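Local coordinates for protein brefeldin A esterase (Bacillus subtilis, PDB 1JKM) that probably hydrolyses the ester bond of the macrolide lactone brefeldin A, as a serine esterase of the alpha/beta hydrolase family related to mammalian hormone-sensitive lipase, at residues B[95-100]-B[169-174]. Residues are numbered along the deposited sequence; the frame is centred on the assembly and turned at random.
Sequences ITLHVF and LAAVLW
Leu97 reaches from the strand to the helix and divides its two methyl groups between Ala171 and Trp174. CD1 of Leu97 lies 3.6 Å from CE3 of Trp174. It is also close to CZ3 of that ring, so it meets the six-membered part of the indole and not the pyrrole side. The approach is oblique to the ring. The other branch, CD2 of Leu97, sits 3.8 Å from CB of Ala171. Leu97 CG is anti to its own carbonyl carbon (chi1 -56°). A chi2 of -179° sets CD1 anti to CA and extends that branch toward the indole, while CD2 turns off to Ala171. Two residues earlier on the strand, CD1 of Ile95 makes a looser contact with CB of Ala170, at 4.2 Å. All three contacts are apolar.

Ala170 and Ala171 each present just a methyl group to the strand. The CA atoms of Leu97 and Ala171 are 7.8 Å apart. The segment axes approach to 10.2 Å and cross at -53°. This is helix-on-sheet packing in the alpha/beta hydrolase fold. Strand 94-102 is the second strand of the eight-stranded mixed sheet, and it runs antiparallel to both neighbours. Helix 163-177 covers one face of the sheet here. Ile95 and Leu97 point to that face, whereas Thr96, His98 and Phe100 point to the other, where Phe100 packs on helix 128-139.

Strand 94-102 is held in place by backbone hydrogen bonds on both edges. Leu97 pairs with Glu85 of strand 80-88, and His98 pairs with Met146 of strand 143-147. Ala171 also touches Val147, and Trp174 touches Ile87, so the helix spans three adjacent strands. The indole of Trp174 stacks with the ring of His178, whose ND1 is hydrogen-bonded to Trp174 O.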
loop_
_atom_site.group_PDB
_atom_site.type_symbol
_atom_site.label_atom_id
_atom_site.label_comp_id
_atom_site.label_asym_id
_atom_site.label_seq_id
_atom_site.Cartn_x
_atom_site.Cartn_y
_atom_site.Cartn_z
ATOM N N ILE B 95 -13.221 -36.066 10.778
ATOM C CA ILE B 95 -12.885 -34.811 10.068
ATOM C C ILE B 95 -13.930 -33.762 10.413
ATOM O O ILE B 95 -15.117 -33.913 10.100
ATOM C CB ILE B 95 -12.753 -35.010 8.552
ATOM C CG1 ILE B 95 -11.654 -36.006 8.163
ATOM C CG2 ILE B 95 -12.417 -33.654 7.903
ATOM C CD1 ILE B 95 -11.683 -36.415 6.712
ATOM N N THR B 96 -13.533 -32.672 11.090
ATOM C CA THR B 96 -14.544 -31.630 11.339
ATOM C C THR B 96 -14.756 -30.774 10.096
ATOM O O THR B 96 -13.799 -30.349 9.475
ATOM C CB THR B 96 -14.125 -30.711 12.502
ATOM O OG1 THR B 96 -13.757 -31.570 13.588
ATOM C CG2 THR B 96 -15.251 -29.780 12.900
ATOM N N LEU B 97 -16.010 -30.524 9.756
ATOM C CA LEU B 97 -16.367 -29.521 8.762
ATOM C C LEU B 97 -17.014 -28.339 9.475
ATOM O O LEU B 97 -17.929 -28.538 10.279
ATOM C CB LEU B 97 -17.325 -30.077 7.718
ATOM C CG LEU B 97 -16.916 -31.329 6.942
ATOM C CD1 LEU B 97 -18.012 -31.675 5.938
ATOM C CD2 LEU B 97 -15.587 -31.187 6.230
ATOM N N HIS B 98 -16.535 -27.139 9.155
ATOM C CA HIS B 98 -17.126 -25.921 9.713
ATOM C C HIS B 98 -17.935 -25.183 8.653
ATOM O O HIS B 98 -17.356 -24.831 7.613
ATOM C CB HIS B 98 -16.008 -25.000 10.187
ATOM C CG HIS B 98 -15.170 -25.484 11.323
ATOM N ND1 HIS B 98 -13.981 -26.150 11.149
ATOM C CD2 HIS B 98 -15.345 -25.367 12.666
ATOM C CE1 HIS B 98 -13.454 -26.444 12.320
ATOM N NE2 HIS B 98 -14.264 -25.976 13.261
ATOM N N VAL B 99 -19.225 -25.080 8.819
ATOM C CA VAL B 99 -20.190 -24.598 7.852
ATOM C C VAL B 99 -20.692 -23.194 8.179
ATOM O O VAL B 99 -21.166 -22.864 9.265
ATOM C CB VAL B 99 -21.422 -25.527 7.763
ATOM C CG1 VAL B 99 -22.436 -25.035 6.738
ATOM C CG2 VAL B 99 -21.004 -26.952 7.423
ATOM N N PHE B 100 -20.590 -22.285 7.214
ATOM C CA PHE B 100 -20.959 -20.891 7.325
ATOM C C PHE B 100 -22.019 -20.553 6.286
ATOM O O PHE B 100 -21.859 -20.927 5.108
ATOM C CB PHE B 100 -19.721 -20.031 6.984
ATOM C CG PHE B 100 -18.529 -20.256 7.862
ATOM C CD1 PHE B 100 -17.661 -21.321 7.652
ATOM C CD2 PHE B 100 -18.261 -19.373 8.902
ATOM C CE1 PHE B 100 -16.564 -21.531 8.455
ATOM C CE2 PHE B 100 -17.154 -19.574 9.713
ATOM C CZ PHE B 100 -16.311 -20.638 9.498
ATOM N N LEU B 169 -10.379 -34.685 -0.211
ATOM C CA LEU B 169 -11.227 -35.497 -1.077
ATOM C C LEU B 169 -12.417 -36.101 -0.350
ATOM O O LEU B 169 -13.543 -35.962 -0.834
ATOM C CB LEU B 169 -10.423 -36.607 -1.755
ATOM C CG LEU B 169 -10.947 -37.405 -2.946
ATOM C CD1 LEU B 169 -11.802 -38.576 -2.496
ATOM C CD2 LEU B 169 -11.735 -36.551 -3.929
ATOM N N ALA B 170 -12.236 -36.792 0.788
ATOM C CA ALA B 170 -13.415 -37.222 1.563
ATOM C C ALA B 170 -14.454 -36.130 1.753
ATOM O O ALA B 170 -15.676 -36.330 1.579
ATOM C CB ALA B 170 -12.965 -37.777 2.914
ATOM N N ALA B 171 -14.032 -34.938 2.199
ATOM C CA ALA B 171 -14.973 -33.843 2.442
ATOM C C ALA B 171 -15.677 -33.359 1.181
ATOM O O ALA B 171 -16.884 -33.122 1.204
ATOM C CB ALA B 171 -14.173 -32.673 3.046
ATOM N N VAL B 172 -14.950 -33.237 0.065
ATOM C CA VAL B 172 -15.587 -32.815 -1.192
ATOM C C VAL B 172 -16.657 -33.813 -1.613
ATOM O O VAL B 172 -17.777 -33.414 -1.906
ATOM C CB VAL B 172 -14.552 -32.586 -2.317
ATOM C CG1 VAL B 172 -15.161 -32.537 -3.709
ATOM C CG2 VAL B 172 -13.796 -31.275 -2.081
ATOM N N LEU B 173 -16.351 -35.110 -1.603
ATOM C CA LEU B 173 -17.361 -36.128 -1.909
ATOM C C LEU B 173 -18.547 -36.134 -0.970
ATOM O O LEU B 173 -19.710 -36.146 -1.404
ATOM C CB LEU B 173 -16.699 -37.512 -1.879
ATOM C CG LEU B 173 -15.576 -37.756 -2.877
ATOM C CD1 LEU B 173 -15.076 -39.191 -2.752
ATOM C CD2 LEU B 173 -16.017 -37.454 -4.308
ATOM N N TRP B 174 -18.313 -35.955 0.336
ATOM C CA TRP B 174 -19.427 -35.785 1.256
ATOM C C TRP B 174 -20.345 -34.629 0.928
ATOM O O TRP B 174 -21.581 -34.665 1.003
ATOM C CB TRP B 174 -18.874 -35.644 2.688
ATOM C CG TRP B 174 -19.961 -35.686 3.717
ATOM C CD1 TRP B 174 -20.455 -36.798 4.350
ATOM C CD2 TRP B 174 -20.688 -34.566 4.235
ATOM N NE1 TRP B 174 -21.449 -36.427 5.233
ATOM C CE2 TRP B 174 -21.607 -35.059 5.177
ATOM C CE3 TRP B 174 -20.650 -33.190 3.990
ATOM C CZ2 TRP B 174 -22.481 -34.226 5.871
ATOM C CZ3 TRP B 174 -21.517 -32.366 4.680
ATOM C CH2 TRP B 174 -22.424 -32.886 5.612
#